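Local coordinates for protein esterase LipW (Mycobacterium marinum, PDB 3QH4) that probably hydrolyses ester bonds, as a mycobacterial esterase of the alpha/beta hydrolase fold with strict substrate selectivity, at residues 191-196 with 289-294; 211-216 with 285-290; 87-92 with 141-146. All blocks are in the same frame, centred on the assembly; numbering follows the deposited sequence.

Interaction 1 of 3, residues 191-196 with 289-294; sequences LLHQPV and GFDSLL
H193, the last residue of strand 189-193, and Q194 just after it make a buried polar and aromatic contact with the start of helix 290-293, joining the C-terminal edge of the alpha/beta hydrolase sheet to the turn that holds H288, the probable catalytic histidine. The imidazole of H193 and the carboxylate of D291 approach tip to tip. H193 NE2 donates to D291 OD1 over 2.8 Å, with the acceptor close to the ring plane but the donor 54° out of the carboxylate plane. H193 also turns an edge to the face of F290 in an offset edge-to-face pair, the planes at 88° and H193 CE1 3.9 Å from F290 CE1. Q194 runs extended beyond CG, which rests over the centre of the H193 ring. Its OE1 accepts a nearly straight bond from G289 N at 2.9 Å, at the N-cap of the helix. A water donates to D291 OD1, bonds S292 OG and accepts weakly from Q194 NE2, so two donors grip D291 OD1. Q194 NE2 bonds S165 OG, H193 ND1 is paired with T253 of the adjoining strand 250-255, and L303 of helix 298-315 packs against both H193 and D291.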
loop_
_atom_site.group_PDB
_atom_site.type_symbol
_atom_site.label_atom_id
_atom_site.label_comp_id
_atom_site.label_asym_id
_atom_site.label_seq_id
_atom_site.Cartn_x
_atom_site.Cartn_y
_atom_site.Cartn_z
ATOM N N LEU A 191 -3.890 -0.874 7.949
ATOM C CA LEU A 191 -4.826 -0.596 6.850
ATOM C C LEU A 191 -4.192 -1.111 5.566
ATOM O O LEU A 191 -3.125 -0.636 5.153
ATOM C CB LEU A 191 -5.093 0.919 6.778
ATOM C CG LEU A 191 -6.105 1.382 5.730
ATOM C CD1 LEU A 191 -6.853 2.606 6.265
ATOM C CD2 LEU A 191 -5.380 1.702 4.419
ATOM N N LEU A 192 -4.791 -2.160 5.014
ATOM C CA LEU A 192 -4.201 -2.875 3.869
ATOM C C LEU A 192 -5.143 -2.705 2.671
ATOM O O LEU A 192 -6.186 -3.385 2.563
ATOM C CB LEU A 192 -3.995 -4.362 4.195
ATOM C CG LEU A 192 -3.267 -4.692 5.498
ATOM C CD1 LEU A 192 -3.244 -6.196 5.738
ATOM C CD2 LEU A 192 -1.825 -4.154 5.488
ATOM N N HIS A 193 -4.788 -1.781 1.791
ATOM C CA HIS A 193 -5.569 -1.610 0.566
ATOM C C HIS A 193 -5.035 -2.468 -0.580
ATOM O O HIS A 193 -3.850 -2.401 -0.924
ATOM C CB HIS A 193 -5.668 -0.118 0.173
ATOM C CG HIS A 193 -6.411 0.113 -1.108
ATOM N ND1 HIS A 193 -7.634 -0.471 -1.371
ATOM C CD2 HIS A 193 -6.114 0.875 -2.192
ATOM C CE1 HIS A 193 -8.050 -0.094 -2.570
ATOM N NE2 HIS A 193 -7.141 0.710 -3.093
ATOM N N GLN A 194 -5.955 -3.237 -1.168
ATOM C CA GLN A 194 -5.690 -4.188 -2.263
ATOM C C GLN A 194 -4.294 -4.836 -2.115
ATOM O O GLN A 194 -3.493 -4.786 -3.061
ATOM C CB GLN A 194 -5.899 -3.483 -3.639
ATOM C CG GLN A 194 -5.037 -2.213 -3.798
ATOM C CD GLN A 194 -5.240 -1.442 -5.076
ATOM O OE1 GLN A 194 -6.181 -1.683 -5.832
ATOM N NE2 GLN A 194 -4.356 -0.472 -5.315
ATOM N N PRO A 195 -4.025 -5.450 -0.944
ATOM C CA PRO A 195 -2.657 -5.927 -0.639
ATOM C C PRO A 195 -2.170 -7.127 -1.449
ATOM O O PRO A 195 -2.937 -8.037 -1.792
ATOM C CB PRO A 195 -2.730 -6.309 0.840
ATOM C CG PRO A 195 -4.206 -6.746 1.054
ATOM C CD PRO A 195 -4.961 -5.734 0.172
ATOM N N VAL A 196 -0.904 -7.056 -1.806
ATOM C CA VAL A 196 -0.166 -8.191 -2.320
ATOM C C VAL A 196 0.207 -9.032 -1.089
ATOM O O VAL A 196 0.856 -8.508 -0.174
ATOM C CB VAL A 196 1.079 -7.661 -3.063
ATOM C CG1 VAL A 196 2.010 -8.825 -3.366
ATOM C CG2 VAL A 196 0.615 -6.945 -4.368
ATOM N N GLY A 289 -6.095 -0.856 -8.574
ATOM C CA GLY A 289 -5.649 0.511 -8.779
ATOM C C GLY A 289 -6.813 1.434 -9.097
ATOM O O GLY A 289 -6.573 2.557 -9.536
ATOM N N PHE A 290 -8.062 0.982 -8.864
ATOM C CA PHE A 290 -9.252 1.791 -9.238
ATOM C C PHE A 290 -9.241 3.207 -8.667
ATOM O O PHE A 290 -9.610 4.155 -9.365
ATOM C CB PHE A 290 -10.579 1.073 -8.914
ATOM C CG PHE A 290 -10.847 0.872 -7.424
ATOM C CD1 PHE A 290 -10.412 -0.305 -6.794
ATOM C CD2 PHE A 290 -11.557 1.840 -6.678
ATOM C CE1 PHE A 290 -10.686 -0.531 -5.444
ATOM C CE2 PHE A 290 -11.825 1.640 -5.337
ATOM C CZ PHE A 290 -11.380 0.451 -4.708
ATOM N N ASP A 291 -8.782 3.350 -7.426
ATOM C CA ASP A 291 -8.819 4.652 -6.767
ATOM C C ASP A 291 -7.712 5.579 -7.258
ATOM O O ASP A 291 -7.840 6.802 -7.095
ATOM C CB ASP A 291 -8.770 4.521 -5.248
ATOM C CG ASP A 291 -7.523 3.788 -4.788
ATOM O OD1 ASP A 291 -7.341 2.622 -5.195
ATOM O OD2 ASP A 291 -6.701 4.399 -4.068
ATOM N N SER A 292 -6.664 5.011 -7.871
ATOM C CA SER A 292 -5.624 5.795 -8.567
ATOM C C SER A 292 -6.061 6.203 -9.969
ATOM O O SER A 292 -5.802 7.354 -10.408
ATOM C CB SER A 292 -4.327 4.975 -8.641
ATOM O OG SER A 292 -3.838 4.742 -7.327
ATOM N N LEU A 293 -6.712 5.280 -10.677
ATOM C CA LEU A 293 -7.210 5.531 -12.030
ATOM C C LEU A 293 -8.301 6.596 -12.065
ATOM O O LEU A 293 -8.332 7.412 -12.996
ATOM C CB LEU A 293 -7.725 4.240 -12.699
ATOM C CG LEU A 293 -6.652 3.176 -13.027
ATOM C CD1 LEU A 293 -7.271 1.776 -13.153
ATOM C CD2 LEU A 293 -5.872 3.527 -14.313
ATOM N N LEU A 294 -9.170 6.584 -11.055
ATOM C CA LEU A 294 -10.338 7.475 -11.035
ATOM C C LEU A 294 -10.602 7.962 -9.622
ATOM O O LEU A 294 -11.557 7.533 -9.001
ATOM C CB LEU A 294 -11.583 6.727 -11.529
ATOM C CG LEU A 294 -12.004 6.702 -12.980
ATOM C CD1 LEU A 294 -13.445 6.186 -13.122
ATOM C CD2 LEU A 294 -11.858 8.097 -13.642
HETATM O O HOH W 1 -4.816 2.469 -6.234
#

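Interaction 2 of 3, residues 211-216 with 285-290; sequences TPAFDG and RACHGF
A213 and F214, in the loop before helix 216-227, press on C287 and H288, and the contact is closest at A213. The CB of A213 points at the other segment and comes to 3.4 Å from H288 O, with C287 SG 4.4 Å from the same methyl. Beside it, F214 CB lies 3.9 Å from H288 CD2. The two rings are farther apart, with centroids separated by 5.9 Å and planes inclined at 48°, and the F214 ring leads away to meet F29 edge-to-face. H288 has CG anti to its backbone N (chi1 -160°), which brings the root of the imidazole against F214 CB. The looser part of the interface is bridged by water: one molecule donates to F214 O at 3.1 Å and accepts from H288 N at 2.9 Å. F214 O also takes a bond from T211 OG1 within its own loop, at 2.8 Å, so two donors converge on this carbonyl. The polar ends of H288 look beyond the loop, ND1 to D258 OD2 and NE2 to S166 OG. C287 to F290 form a type II beta turn, with G289 at positive phi. S166, H288 and D258 have the geometry of a Ser-His-Asp charge relay, consistent with the catalytic triad of alpha/beta hydrolases, in which the histidine follows the last sheet strand.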
loop_
_atom_site.group_PDB
_atom_site.type_symbol
_atom_site.label_atom_id
_atom_site.label_comp_id
_atom_site.label_asym_id
_atom_site.label_seq_id
_atom_site.Cartn_x
_atom_site.Cartn_y
_atom_site.Cartn_z
ATOM N N THR A 211 -6.185 -8.851 -16.873
ATOM C CA THR A 211 -6.951 -7.644 -16.601
ATOM C C THR A 211 -6.116 -6.374 -16.846
ATOM O O THR A 211 -4.866 -6.398 -16.781
ATOM C CB THR A 211 -7.426 -7.661 -15.118
ATOM O OG1 THR A 211 -6.363 -8.126 -14.267
ATOM C CG2 THR A 211 -8.624 -8.583 -14.973
ATOM N N PRO A 212 -6.798 -5.236 -17.083
ATOM C CA PRO A 212 -6.062 -3.978 -17.181
ATOM C C PRO A 212 -5.417 -3.568 -15.844
ATOM O O PRO A 212 -5.811 -4.072 -14.791
ATOM C CB PRO A 212 -7.144 -2.970 -17.562
ATOM C CG PRO A 212 -8.420 -3.524 -16.950
ATOM C CD PRO A 212 -8.259 -5.043 -16.964
ATOM N N ALA A 213 -4.423 -2.683 -15.931
ATOM C CA ALA A 213 -3.753 -2.017 -14.784
ATOM C C ALA A 213 -2.778 -2.912 -14.025
ATOM O O ALA A 213 -1.603 -2.566 -13.880
ATOM C CB ALA A 213 -4.770 -1.323 -13.843
ATOM N N PHE A 214 -3.260 -4.065 -13.568
ATOM C CA PHE A 214 -2.382 -5.106 -13.043
ATOM C C PHE A 214 -3.078 -6.432 -13.245
ATOM O O PHE A 214 -4.314 -6.511 -13.261
ATOM C CB PHE A 214 -2.050 -4.916 -11.552
ATOM C CG PHE A 214 -0.626 -5.326 -11.212
ATOM C CD1 PHE A 214 0.439 -4.453 -11.469
ATOM C CD2 PHE A 214 -0.366 -6.581 -10.666
ATOM C CE1 PHE A 214 1.775 -4.839 -11.170
ATOM C CE2 PHE A 214 0.943 -6.987 -10.350
ATOM C CZ PHE A 214 2.013 -6.133 -10.613
ATOM N N ASP A 215 -2.284 -7.488 -13.388
ATOM C CA ASP A 215 -2.854 -8.784 -13.704
ATOM C C ASP A 215 -2.005 -9.887 -13.127
ATOM O O ASP A 215 -0.968 -9.621 -12.477
ATOM C CB ASP A 215 -3.109 -8.928 -15.237
ATOM C CG ASP A 215 -1.830 -8.889 -16.068
ATOM O OD1 ASP A 215 -0.831 -9.501 -15.630
ATOM O OD2 ASP A 215 -1.818 -8.302 -17.194
ATOM N N GLY A 216 -2.478 -11.123 -13.320
ATOM C CA GLY A 216 -1.865 -12.300 -12.723
ATOM C C GLY A 216 -0.487 -12.608 -13.304
ATOM O O GLY A 216 0.406 -13.149 -12.608
ATOM N N ARG A 285 -17.145 -4.270 -9.563
ATOM C CA ARG A 285 -16.898 -3.640 -10.879
ATOM C C ARG A 285 -15.633 -2.752 -10.910
ATOM O O ARG A 285 -15.555 -1.785 -11.658
ATOM C CB ARG A 285 -18.143 -2.880 -11.349
ATOM C CG ARG A 285 -19.434 -3.667 -11.205
ATOM C CD ARG A 285 -20.622 -2.894 -11.785
ATOM N NE ARG A 285 -20.643 -2.941 -13.237
ATOM C CZ ARG A 285 -21.282 -2.066 -14.021
ATOM N NH1 ARG A 285 -21.923 -1.011 -13.509
ATOM N NH2 ARG A 285 -21.263 -2.243 -15.331
ATOM N N ALA A 286 -14.636 -3.129 -10.103
ATOM C CA ALA A 286 -13.413 -2.372 -9.932
ATOM C C ALA A 286 -12.173 -3.274 -10.080
ATOM O O ALA A 286 -12.114 -4.355 -9.507
ATOM C CB ALA A 286 -13.404 -1.681 -8.530
ATOM N N CYS A 287 -11.187 -2.788 -10.832
ATOM C CA CYS A 287 -9.897 -3.473 -11.049
ATOM C C CYS A 287 -8.850 -2.973 -10.090
ATOM O O CYS A 287 -9.071 -1.980 -9.376
ATOM C CB CYS A 287 -9.434 -3.238 -12.507
ATOM S SG CYS A 287 -9.070 -1.495 -12.891
ATOM N N HIS A 288 -7.700 -3.652 -10.022
ATOM C CA HIS A 288 -6.606 -3.132 -9.201
ATOM C C HIS A 288 -6.270 -1.691 -9.579
ATOM O O HIS A 288 -6.181 -1.349 -10.764
ATOM C CB HIS A 288 -5.358 -3.982 -9.419
ATOM C CG HIS A 288 -4.358 -3.850 -8.320
ATOM N ND1 HIS A 288 -4.536 -4.449 -7.095
ATOM C CD2 HIS A 288 -3.157 -3.220 -8.264
ATOM C CE1 HIS A 288 -3.489 -4.198 -6.322
ATOM N NE2 HIS A 288 -2.630 -3.468 -7.016
ATOM N N GLY A 289 -6.095 -0.856 -8.574
ATOM C CA GLY A 289 -5.649 0.511 -8.779
ATOM C C GLY A 289 -6.813 1.434 -9.097
ATOM O O GLY A 289 -6.573 2.557 -9.536
ATOM N N PHE A 290 -8.062 0.982 -8.864
ATOM C CA PHE A 290 -9.252 1.791 -9.238
ATOM C C PHE A 290 -9.241 3.207 -8.667
ATOM O O PHE A 290 -9.610 4.155 -9.365
ATOM C CB PHE A 290 -10.579 1.073 -8.914
ATOM C CG PHE A 290 -10.847 0.872 -7.424
ATOM C CD1 PHE A 290 -10.412 -0.305 -6.794
ATOM C CD2 PHE A 290 -11.557 1.840 -6.678
ATOM C CE1 PHE A 290 -10.686 -0.531 -5.444
ATOM C CE2 PHE A 290 -11.825 1.640 -5.337
ATOM C CZ PHE A 290 -11.380 0.451 -4.708
HETATM O O HOH W 2 -6.982 -5.701 -11.891
#

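Interaction 3 of 3, residues 87-92 with 141-146; sequences VVVYCH and EVLTWV
Strand 87-91 and helix 141-146 run nearly antiparallel, their N-to-C directions 166° apart and their axes 9.3 Å apart at closest approach. The nearest alpha carbons belong to V89 and L143, separated by 6.4 Å, and the interface between the segments is entirely apolar. V87 and V89, two residues apart on the strand, both direct their side chains at the helix, whereas V88 between them points away and packs on A163 of strand 160-165. V87 and V146 meet tip to tip, the CG1 methyl of each 4.0 Å from the other; V87 CG2 lies almost as near V146 CG1, so this one methyl of V146 faces both branches of V87. V89 and V146 instead slide past each other in opposite directions. With V89 CG2 anti to its carbonyl carbon and CG1 anti to its backbone N (chi1 170°), the two branches serve different neighbours. CG2 reaches V146 CG2 at 4.0 Å and lies over the helix backbone at L143 CA, 4.2 Å away, while CG1 makes a looser contact with V142 CG1 at 4.5 Å. This is the layered packing of the alpha/beta hydrolase fold, in which helices cover the faces of a central, mostly parallel sheet, and here helix 134-148 packs on the face of strand 85-91. V142 and V146 sit one helical turn apart on the buried side of that helix. V142 also packs on V120 and V122 of strand 118-122 and on V65 of strand 59-66, and the side chain of L143 reaches V162 of strand 160-165 and P185 in a loop.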
loop_
_atom_site.group_PDB
_atom_site.type_symbol
_atom_site.label_atom_id
_atom_site.label_comp_id
_atom_site.label_asym_id
_atom_site.label_seq_id
_atom_site.Cartn_x
_atom_site.Cartn_y
_atom_site.Cartn_z
ATOM N N VAL A 87 -0.538 8.863 14.196
ATOM C CA VAL A 87 0.325 8.856 13.007
ATOM C C VAL A 87 0.267 7.509 12.307
ATOM O O VAL A 87 0.208 6.461 12.970
ATOM C CB VAL A 87 1.802 9.231 13.388
ATOM C CG1 VAL A 87 2.382 8.286 14.449
ATOM C CG2 VAL A 87 2.718 9.265 12.134
ATOM N N VAL A 88 0.266 7.553 10.979
ATOM C CA VAL A 88 0.245 6.342 10.154
ATOM C C VAL A 88 1.559 6.267 9.392
ATOM O O VAL A 88 1.943 7.247 8.752
ATOM C CB VAL A 88 -0.916 6.415 9.089
ATOM C CG1 VAL A 88 -0.909 5.158 8.180
ATOM C CG2 VAL A 88 -2.269 6.585 9.765
ATOM N N VAL A 89 2.248 5.115 9.413
ATOM C CA VAL A 89 3.410 4.940 8.536
ATOM C C VAL A 89 2.896 4.223 7.302
ATOM O O VAL A 89 2.344 3.140 7.434
ATOM C CB VAL A 89 4.516 4.108 9.218
ATOM C CG1 VAL A 89 5.605 3.727 8.212
ATOM C CG2 VAL A 89 5.081 4.908 10.426
ATOM N N TYR A 90 3.054 4.846 6.130
ATOM C CA TYR A 90 2.430 4.388 4.877
ATOM C C TYR A 90 3.469 3.994 3.831
ATOM O O TYR A 90 4.493 4.700 3.686
ATOM C CB TYR A 90 1.543 5.511 4.290
ATOM C CG TYR A 90 0.870 5.112 3.005
ATOM C CD1 TYR A 90 -0.423 4.521 3.032
ATOM C CD2 TYR A 90 1.494 5.333 1.767
ATOM C CE1 TYR A 90 -1.038 4.155 1.836
ATOM C CE2 TYR A 90 0.883 4.966 0.560
ATOM C CZ TYR A 90 -0.369 4.373 0.612
ATOM O OH TYR A 90 -0.984 3.979 -0.547
ATOM N N CYS A 91 3.211 2.890 3.118
ATOM C CA CYS A 91 4.071 2.418 2.003
ATOM C C CYS A 91 3.257 2.327 0.724
ATOM O O CYS A 91 2.208 1.681 0.706
ATOM C CB CYS A 91 4.684 1.039 2.316
ATOM S SG CYS A 91 5.868 1.138 3.631
ATOM N N HIS A 92 3.742 2.999 -0.331
ATOM C CA HIS A 92 3.022 3.123 -1.619
ATOM C C HIS A 92 2.982 1.842 -2.488
ATOM O O HIS A 92 3.719 0.894 -2.263
ATOM C CB HIS A 92 3.638 4.267 -2.436
ATOM C CG HIS A 92 5.043 3.999 -2.895
ATOM N ND1 HIS A 92 5.320 3.231 -4.005
ATOM C CD2 HIS A 92 6.243 4.403 -2.408
ATOM C CE1 HIS A 92 6.630 3.152 -4.172
ATOM N NE2 HIS A 92 7.211 3.870 -3.222
ATOM N N GLU A 141 13.039 1.195 9.323
ATOM C CA GLU A 141 13.858 2.342 9.672
ATOM C C GLU A 141 12.970 3.567 9.895
ATOM O O GLU A 141 13.147 4.296 10.895
ATOM C CB GLU A 141 14.876 2.598 8.554
ATOM C CG GLU A 141 15.881 3.694 8.851
ATOM C CD GLU A 141 17.124 3.214 9.610
ATOM O OE1 GLU A 141 17.135 2.086 10.169
ATOM O OE2 GLU A 141 18.102 3.992 9.646
ATOM N N VAL A 142 11.997 3.771 8.994
ATOM C CA VAL A 142 11.105 4.918 9.122
ATOM C C VAL A 142 10.219 4.780 10.344
ATOM O O VAL A 142 10.087 5.727 11.116
ATOM C CB VAL A 142 10.274 5.186 7.843
ATOM C CG1 VAL A 142 9.230 6.321 8.080
ATOM C CG2 VAL A 142 11.227 5.566 6.711
ATOM N N LEU A 143 9.636 3.606 10.543
ATOM C CA LEU A 143 8.771 3.419 11.713
ATOM C C LEU A 143 9.534 3.676 13.036
ATOM O O LEU A 143 9.009 4.339 13.931
ATOM C CB LEU A 143 8.141 2.024 11.722
ATOM C CG LEU A 143 7.135 1.824 12.880
ATOM C CD1 LEU A 143 5.982 0.989 12.332
ATOM C CD2 LEU A 143 7.807 1.157 14.057
ATOM N N THR A 144 10.754 3.152 13.151
ATOM C CA THR A 144 11.585 3.377 14.361
ATOM C C THR A 144 11.848 4.870 14.589
ATOM O O THR A 144 11.799 5.361 15.727
ATOM C CB THR A 144 12.921 2.575 14.252
ATOM O OG1 THR A 144 12.603 1.186 14.162
ATOM C CG2 THR A 144 13.827 2.811 15.494
ATOM N N TRP A 145 12.110 5.580 13.495
ATOM C CA TRP A 145 12.400 7.008 13.525
ATOM C C TRP A 145 11.167 7.820 13.937
ATOM O O TRP A 145 11.273 8.774 14.726
ATOM C CB TRP A 145 12.905 7.412 12.147
ATOM C CG TRP A 145 13.159 8.858 11.910
ATOM C CD1 TRP A 145 14.335 9.534 12.136
ATOM C CD2 TRP A 145 12.260 9.805 11.311
ATOM N NE1 TRP A 145 14.210 10.843 11.738
ATOM C CE2 TRP A 145 12.960 11.037 11.214
ATOM C CE3 TRP A 145 10.943 9.732 10.826
ATOM C CZ2 TRP A 145 12.379 12.186 10.681
ATOM C CZ3 TRP A 145 10.374 10.861 10.298
ATOM C CH2 TRP A 145 11.087 12.076 10.217
ATOM N N VAL A 146 9.994 7.421 13.441
ATOM C CA VAL A 146 8.735 8.057 13.802
ATOM C C VAL A 146 8.519 7.974 15.306
ATOM O O VAL A 146 8.182 8.966 15.947
ATOM C CB VAL A 146 7.549 7.412 13.015
ATOM C CG1 VAL A 146 6.211 7.757 13.616
ATOM C CG2 VAL A 146 7.652 7.825 11.545
#

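Interactions 1 and 2 adjoin, with centres 9 Å apart, and share G289 and F290: residues 285-294 lead from strand 286-287 through a turn into helix 290-293, meeting strand 189-193 in one contact and the loop 211-216 in the other. L293 of interaction 1 packs on A213 and C287 of interaction 2. Interaction 3 closes earlier in the chain and lies about 19 Å, centre to centre, from interaction 1, though strands 85-91 and 189-193 belong to the same sheet with strand 160-165 between them. From interaction 2 it is about 27 Å away, across the chain's centre. Interaction 2 thus contains the likely catalytic histidine and interaction 1 lies beside it, while the third packs a helix on the sheet.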